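Local coordinates for fucolectin-related protein (Streptococcus pneumoniae, PDB 2WMF) that probably hydrolyses host blood group antigen glycans, acting as the catalytic module of a pneumococcal family 98 glycoside hydrolase, at residues E64-E68 and D69-Y73; N513-K517 and N518-N522. All coordinates share one frame; numbering follows the deposited sequence.

Contact 1 of 2, residues E64-E68 and D69-Y73; sequences EAIPE and DVKPY
Lys71 reaches back across the turn so that its ammonium group meets two acceptors of the preceding residues, Ile66 and Glu68. Lys71 NZ donates to Ile66 O at 2.6 Å, lying in the plane of that carbonyl, and Lys71 NZ also forms a salt bridge with Glu68 OE2 at 2.8 Å, approached from above the carboxylate plane, 41° out of it. The lysine chain is extended as far as CE, and the bend at its last torsion (chi4 75°) swings NZ onto these oxygens; Trp63 adds its carbonyl oxygen as a further acceptor and its ring as a cation-pi partner. Pro67 O takes both the i+3 and the i+4 amide, Val70 N at 2.9 Å and Lys71 N at 3.0 Å, as in one short helical turn. Residues 64-73 link helix 59-64 to strand 74-79 of the (beta/alpha)8 barrel. The tight side is apolar: Ile66 CG2 meets Val70 CG1 at 3.7 Å and Lys71 CG at the same separation, while Ile66 also packs on Phe309 and Ser42, and Val70 on Leu40. Toward solvent lie the exposed Glu68 and Pro72; the glutamate chain folds over at chi2 (-49°) and crosses the lysine chain, carrying OE2 back to NZ. Asp69, by contrast, is pinned through OD2 to Arg318 of helix 307-322, and Asp69 OD1 rests 3.4 Å from Pro67 CB.

Contact 2 of 2, residues N513-K517 and N518-N522; sequences NWISK and NYSIN
Asn518 lays its side chain over one face of the Trp514 indole, with amide and ring planes only 6° apart. Asn518 CB stands 3.5 Å from the centroid of the Trp514 six-membered ring, 14° off the normal, which meets the geometry of a CH-pi contact. The amide is also fixed in rotation: Asn518 ND2 donates to Trp514 O at 3.0 Å, on a lone pair in the carbonyl plane, with an N-H...O angle of 158°. Trp514 presents its ring here because CG is anti to the backbone N. At Asn518 the chain leaves helical backbone angles, making this the C-terminal end of helix 506-517 in the C-terminal region of the chain. Tyr519 follows, its ring edge receiving Ile515 CG2 in plane, 3.8 Å from Tyr519 CD2, while its hydroxyl is hydrogen-bonded to Glu272. Ser520 N then bonds to Ile515 O at 2.9 Å, a nearly straight i+5 to i bond that forms a pi-type turn at the helix end. Ile521 sets CG1 against Lys517 O at 3.2 Å, a close approach of a methylene to a carbonyl. Beside Asn522, a water donates to that same Lys517 O.

How the contacts relate
The two contacts are separate local turns, each following a helix. Contact 1 belongs to the barrel and contact 2 to the C-terminal part of the chain; their centres lie 22 Å apart and their nearest atoms about 11 Å, without touching. Helix 307-322 links them indirectly: Pro67 and Tyr73 of contact 1 pack along it, on Arg318, Phe317 and Ile321, whereas Tyr519 and Ser520 of contact 2 meet Pro307 at its start. Contact 1 leads into the N-terminal end of a barrel strand, the end opposite the one where (beta/alpha)8 enzymes have their active site, so its part is probably structural.

Contact 1 of 2, residues E64-E68 and D69-Y73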
ATOM      1  N   GLU A  64     -14.596   9.219  13.566  1.00 12.36           N
ATOM      2  CA  GLU A  64     -15.823   9.510  12.791  1.00 13.82           C
ATOM      3  C   GLU A  64     -15.638   9.336  11.285  1.00 13.18           C
ATOM      4  O   GLU A  64     -16.578   8.955  10.587  1.00 13.78           O
ATOM      5  CB  GLU A  64     -16.380  10.897  13.118  1.00 13.90           C
ATOM      6  CG  GLU A  64     -16.970  10.922  14.532  1.00 18.22           C
ATOM      7  CD  GLU A  64     -17.405  12.286  15.011  1.00 20.00           C
ATOM      8  OE1 GLU A  64     -17.103  13.294  14.315  1.00 24.29           O
ATOM      9  OE2 GLU A  64     -18.041  12.353  16.108  1.00 25.52           O
ATOM     10  N   ALA A  65     -14.424   9.568  10.807  1.00 13.17           N
ATOM     11  CA  ALA A  65     -14.116   9.467   9.380  1.00 12.24           C
ATOM     12  C   ALA A  65     -14.105   8.027   8.853  1.00 12.12           C
ATOM     13  O   ALA A  65     -14.185   7.785   7.650  1.00 11.93           O
ATOM     14  CB  ALA A  65     -12.737  10.130   9.094  1.00 12.72           C
ATOM     15  N   ILE A  66     -13.966   7.060   9.769  1.00 10.96           N
ATOM     16  CA  ILE A  66     -13.809   5.651   9.393  1.00 11.47           C
ATOM     17  C   ILE A  66     -15.216   5.053   9.257  1.00 12.44           C
ATOM     18  O   ILE A  66     -16.004   5.043  10.269  1.00 12.33           O
ATOM     19  CB  ILE A  66     -13.010   4.844  10.422  1.00 10.96           C
ATOM     20  CG1 ILE A  66     -11.660   5.497  10.774  1.00 11.11           C
ATOM     21  CG2 ILE A  66     -12.872   3.396   9.949  1.00 10.93           C
ATOM     22  CD1 ILE A  66     -10.710   5.815   9.605  1.00 10.77           C
ATOM     23  N   PRO A  67     -15.576   4.602   8.038  1.00 11.79           N
ATOM     24  CA  PRO A  67     -16.923   4.046   7.895  1.00 13.26           C
ATOM     25  C   PRO A  67     -17.193   2.886   8.840  1.00 14.26           C
ATOM     26  O   PRO A  67     -16.278   2.162   9.228  1.00 13.58           O
ATOM     27  CB  PRO A  67     -16.967   3.583   6.448  1.00 13.73           C
ATOM     28  CG  PRO A  67     -15.926   4.366   5.760  1.00 12.91           C
ATOM     29  CD  PRO A  67     -14.845   4.631   6.755  1.00 12.32           C
ATOM     30  N   GLU A  68     -18.464   2.705   9.191  1.00 15.23           N
ATOM     31  CA  GLU A  68     -18.800   1.698  10.191  1.00 16.02           C
ATOM     32  C   GLU A  68     -18.391   0.280   9.803  1.00 15.10           C
ATOM     33  O   GLU A  68     -17.972  -0.485  10.661  1.00 15.33           O
ATOM     34  CB  GLU A  68     -20.282   1.746  10.496  1.00 17.89           C
ATOM     35  CG  GLU A  68     -20.678   2.906  11.388  1.00 21.77           C
ATOM     36  CD  GLU A  68     -19.838   3.098  12.663  1.00 24.13           C
ATOM     37  OE1 GLU A  68     -19.750   2.159  13.522  1.00 28.11           O
ATOM     38  OE2 GLU A  68     -19.318   4.226  12.809  1.00 22.40           O
ATOM     39  N   ASP A  69     -18.503  -0.066   8.519  1.00 14.75           N
ATOM     40  CA  ASP A  69     -18.088  -1.405   8.049  1.00 14.61           C
ATOM     41  C   ASP A  69     -16.578  -1.606   8.059  1.00 13.43           C
ATOM     42  O   ASP A  69     -16.106  -2.745   8.044  1.00 13.50           O
ATOM     43  CB  ASP A  69     -18.635  -1.699   6.659  1.00 15.29           C
ATOM     44  CG  ASP A  69     -18.159  -0.719   5.615  1.00 17.24           C
ATOM     45  OD1 ASP A  69     -18.307   0.506   5.833  1.00 18.35           O
ATOM     46  OD2 ASP A  69     -17.648  -1.169   4.566  1.00 21.06           O
ATOM     47  N   VAL A  70     -15.834  -0.491   8.089  1.00 12.05           N
ATOM     48  CA  VAL A  70     -14.381  -0.495   8.069  1.00 11.89           C
ATOM     49  C   VAL A  70     -13.792  -0.488   9.488  1.00 10.93           C
ATOM     50  O   VAL A  70     -12.712  -1.030   9.703  1.00 11.43           O
ATOM     51  CB  VAL A  70     -13.852   0.653   7.200  1.00 11.08           C
ATOM     52  CG1 VAL A  70     -12.325   0.820   7.290  1.00 10.47           C
ATOM     53  CG2 VAL A  70     -14.291   0.443   5.750  1.00 11.24           C
ATOM     54  N   LYS A  71     -14.494   0.140  10.435  1.00 10.13           N
ATOM     55  CA  LYS A  71     -14.026   0.230  11.810  1.00 10.80           C
ATOM     56  C   LYS A  71     -13.491  -1.069  12.460  1.00 10.41           C
ATOM     57  O   LYS A  71     -12.512  -1.024  13.182  1.00 11.11           O
ATOM     58  CB  LYS A  71     -15.088   0.902  12.702  1.00 10.48           C
ATOM     59  CG  LYS A  71     -15.197   2.434  12.603  1.00 10.37           C
ATOM     60  CD  LYS A  71     -16.152   2.975  13.674  1.00 11.63           C
ATOM     61  CE  LYS A  71     -16.075   4.482  13.865  1.00 12.49           C
ATOM     62  NZ  LYS A  71     -16.725   5.253  12.772  1.00 14.55           N
ATOM     63  N   PRO A  72     -14.145  -2.226  12.237  1.00 10.34           N
ATOM     64  CA  PRO A  72     -13.585  -3.443  12.824  1.00 10.67           C
ATOM     65  C   PRO A  72     -12.186  -3.831  12.345  1.00 10.22           C
ATOM     66  O   PRO A  72     -11.566  -4.708  12.942  1.00 10.46           O
ATOM     67  CB  PRO A  72     -14.607  -4.547  12.432  1.00 10.39           C
ATOM     68  CG  PRO A  72     -15.887  -3.800  12.077  1.00 13.23           C
ATOM     69  CD  PRO A  72     -15.427  -2.466  11.542  1.00 11.74           C
ATOM     70  N   TYR A  73     -11.735  -3.176  11.255  1.00  9.35           N
ATOM     71  CA  TYR A  73     -10.489  -3.458  10.561  1.00  9.35           C
ATOM     72  C   TYR A  73      -9.582  -2.226  10.508  1.00  9.41           C
ATOM     73  O   TYR A  73      -8.753  -2.123   9.625  1.00  9.22           O
ATOM     74  CB  TYR A  73     -10.818  -3.935   9.138  1.00 10.62           C
ATOM     75  CG  TYR A  73     -11.780  -5.093   9.119  1.00  9.79           C
ATOM     76  CD1 TYR A  73     -11.361  -6.365   9.460  1.00 12.09           C
ATOM     77  CD2 TYR A  73     -13.104  -4.885   8.799  1.00 11.06           C
ATOM     78  CE1 TYR A  73     -12.250  -7.425   9.465  1.00 13.34           C
ATOM     79  CE2 TYR A  73     -14.020  -5.939   8.829  1.00 11.34           C
ATOM     80  CZ  TYR A  73     -13.575  -7.201   9.138  1.00 11.60           C
ATOM     81  OH  TYR A  73     -14.490  -8.289   9.159  1.00 15.64           O
TER

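Contact 2 of 2, residues N513-K517 and N518-N522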
ATOM      1  N   ASN A 513      -6.206  24.037   4.790  1.00  9.75           N
ATOM      2  CA  ASN A 513      -7.454  24.767   4.890  1.00  9.45           C
ATOM      3  C   ASN A 513      -8.132  24.844   3.510  1.00 10.22           C
ATOM      4  O   ASN A 513      -9.338  24.588   3.358  1.00 11.02           O
ATOM      5  CB  ASN A 513      -7.193  26.173   5.484  1.00  9.49           C
ATOM      6  CG  ASN A 513      -6.822  26.155   6.963  1.00 10.50           C
ATOM      7  OD1 ASN A 513      -7.112  25.195   7.697  1.00 13.80           O
ATOM      8  ND2 ASN A 513      -6.158  27.231   7.410  1.00 14.11           N
ATOM      9  N   TRP A 514      -7.338  25.173   2.478  1.00  9.90           N
ATOM     10  CA  TRP A 514      -7.841  25.222   1.117  1.00 10.16           C
ATOM     11  C   TRP A 514      -8.421  23.850   0.734  1.00  9.35           C
ATOM     12  O   TRP A 514      -9.493  23.745   0.103  1.00  9.30           O
ATOM     13  CB  TRP A 514      -6.710  25.646   0.155  1.00  9.90           C
ATOM     14  CG  TRP A 514      -7.197  25.828  -1.239  1.00 11.06           C
ATOM     15  CD1 TRP A 514      -7.694  26.993  -1.776  1.00 11.18           C
ATOM     16  CD2 TRP A 514      -7.297  24.837  -2.258  1.00  9.49           C
ATOM     17  NE1 TRP A 514      -8.089  26.794  -3.063  1.00 10.89           N
ATOM     18  CE2 TRP A 514      -7.858  25.483  -3.406  1.00 10.23           C
ATOM     19  CE3 TRP A 514      -6.960  23.471  -2.342  1.00  9.60           C
ATOM     20  CZ2 TRP A 514      -8.105  24.814  -4.583  1.00 10.99           C
ATOM     21  CZ3 TRP A 514      -7.230  22.805  -3.525  1.00 10.40           C
ATOM     22  CH2 TRP A 514      -7.795  23.477  -4.635  1.00 10.44           C
ATOM     23  N   ILE A 515      -7.691  22.794   1.067  1.00  9.34           N
ATOM     24  CA  ILE A 515      -8.150  21.429   0.770  1.00  9.51           C
ATOM     25  C   ILE A 515      -9.523  21.195   1.375  1.00  9.18           C
ATOM     26  O   ILE A 515     -10.413  20.644   0.723  1.00  9.68           O
ATOM     27  CB  ILE A 515      -7.091  20.360   1.259  1.00  8.86           C
ATOM     28  CG1 ILE A 515      -5.919  20.313   0.254  1.00  9.77           C
ATOM     29  CG2 ILE A 515      -7.734  18.960   1.421  1.00  8.64           C
ATOM     30  CD1 ILE A 515      -4.664  19.471   0.761  1.00 10.60           C
ATOM     31  N   SER A 516      -9.700  21.575   2.624  1.00 10.63           N
ATOM     32  CA  SER A 516     -10.971  21.290   3.315  1.00 11.41           C
ATOM     33  C   SER A 516     -12.179  22.027   2.740  1.00 12.31           C
ATOM     34  O   SER A 516     -13.319  21.614   2.972  1.00 12.99           O
ATOM     35  CB  SER A 516     -10.873  21.582   4.822  1.00 11.25           C
ATOM     36  OG  SER A 516     -10.846  22.984   5.096  1.00 12.21           O
ATOM     37  N   LYS A 517     -11.925  23.116   2.000  1.00 11.13           N
ATOM     38  CA  LYS A 517     -12.990  23.921   1.425  1.00 12.15           C
ATOM     39  C   LYS A 517     -13.126  23.847  -0.084  1.00 12.16           C
ATOM     40  O   LYS A 517     -14.129  24.344  -0.662  1.00 13.71           O
ATOM     41  CB  LYS A 517     -12.784  25.365   1.836  1.00 13.12           C
ATOM     42  CG  LYS A 517     -12.759  25.604   3.336  1.00 13.05           C
ATOM     43  CD  LYS A 517     -14.169  25.530   3.908  1.00 14.32           C
ATOM     44  CE  LYS A 517     -14.203  25.852   5.402  1.00 17.10           C
ATOM     45  NZ  LYS A 517     -13.189  25.048   6.202  1.00 20.86           N
ATOM     46  N   ASN A 518     -12.142  23.253  -0.760  1.00 11.65           N
ATOM     47  CA  ASN A 518     -12.157  23.192  -2.230  1.00 11.07           C
ATOM     48  C   ASN A 518     -12.116  21.714  -2.607  1.00 11.36           C
ATOM     49  O   ASN A 518     -13.169  21.105  -2.827  1.00 11.93           O
ATOM     50  CB  ASN A 518     -10.993  23.968  -2.821  1.00 11.18           C
ATOM     51  CG  ASN A 518     -11.124  25.463  -2.602  1.00 11.51           C
ATOM     52  OD1 ASN A 518     -11.538  26.172  -3.529  1.00 12.07           O
ATOM     53  ND2 ASN A 518     -10.799  25.938  -1.406  1.00 10.37           N
ATOM     54  N   TYR A 519     -10.921  21.151  -2.673  1.00 10.48           N
ATOM     55  CA  TYR A 519     -10.766  19.739  -3.042  1.00 10.66           C
ATOM     56  C   TYR A 519     -11.758  18.798  -2.359  1.00 10.47           C
ATOM     57  O   TYR A 519     -12.431  17.997  -3.033  1.00 10.15           O
ATOM     58  CB  TYR A 519      -9.308  19.328  -2.795  1.00  9.37           C
ATOM     59  CG  TYR A 519      -9.032  17.837  -2.890  1.00 10.12           C
ATOM     60  CD1 TYR A 519      -9.389  17.129  -4.021  1.00  9.90           C
ATOM     61  CD2 TYR A 519      -8.281  17.189  -1.930  1.00  9.11           C
ATOM     62  CE1 TYR A 519      -9.113  15.755  -4.156  1.00  9.50           C
ATOM     63  CE2 TYR A 519      -8.005  15.824  -2.052  1.00  8.83           C
ATOM     64  CZ  TYR A 519      -8.427  15.099  -3.156  1.00  8.52           C
ATOM     65  OH  TYR A 519      -8.150  13.740  -3.286  1.00  9.24           O
ATOM     66  N   SER A 520     -11.923  18.917  -1.031  1.00 10.46           N
ATOM     67  CA  SER A 520     -12.724  17.927  -0.320  1.00 11.16           C
ATOM     68  C   SER A 520     -14.241  18.130  -0.413  1.00 11.57           C
ATOM     69  O   SER A 520     -15.007  17.224  -0.087  1.00 14.01           O
ATOM     70  CB  SER A 520     -12.328  17.862   1.154  1.00 10.96           C
ATOM     71  OG  SER A 520     -11.002  17.409   1.258  1.00  9.60           O
ATOM     72  N   ILE A 521     -14.691  19.313  -0.825  1.00 12.58           N
ATOM     73  CA  ILE A 521     -16.136  19.532  -0.871  1.00 13.70           C
ATOM     74  C   ILE A 521     -16.652  19.776  -2.290  1.00 12.33           C
ATOM     75  O   ILE A 521     -17.778  19.423  -2.583  1.00 12.82           O
ATOM     76  CB  ILE A 521     -16.645  20.543   0.209  1.00 17.35           C
ATOM     77  CG1 ILE A 521     -15.830  21.749   0.219  1.00 18.58           C
ATOM     78  CG2 ILE A 521     -16.565  19.966   1.697  1.00 16.77           C
ATOM     79  CD1 ILE A 521     -16.316  22.773   1.224  1.00 20.18           C
ATOM     80  N   ASN A 522     -15.842  20.387  -3.154  1.00 11.93           N
ATOM     81  CA  ASN A 522     -16.134  20.498  -4.586  1.00 12.16           C
ATOM     82  C   ASN A 522     -14.977  19.941  -5.427  1.00 10.96           C
ATOM     83  O   ASN A 522     -14.365  20.642  -6.246  1.00 11.23           O
ATOM     84  CB  ASN A 522     -16.435  21.931  -4.969  1.00 13.57           C
ATOM     85  CG  ASN A 522     -17.804  22.351  -4.491  1.00 16.06           C
ATOM     86  OD1 ASN A 522     -18.840  21.866  -4.987  1.00 19.65           O
ATOM     87  ND2 ASN A 522     -17.822  23.189  -3.531  1.00 17.06           N
TER
HETATM   88  O   HOH W   1     -15.595  24.132  -2.893  1.00 20.27           O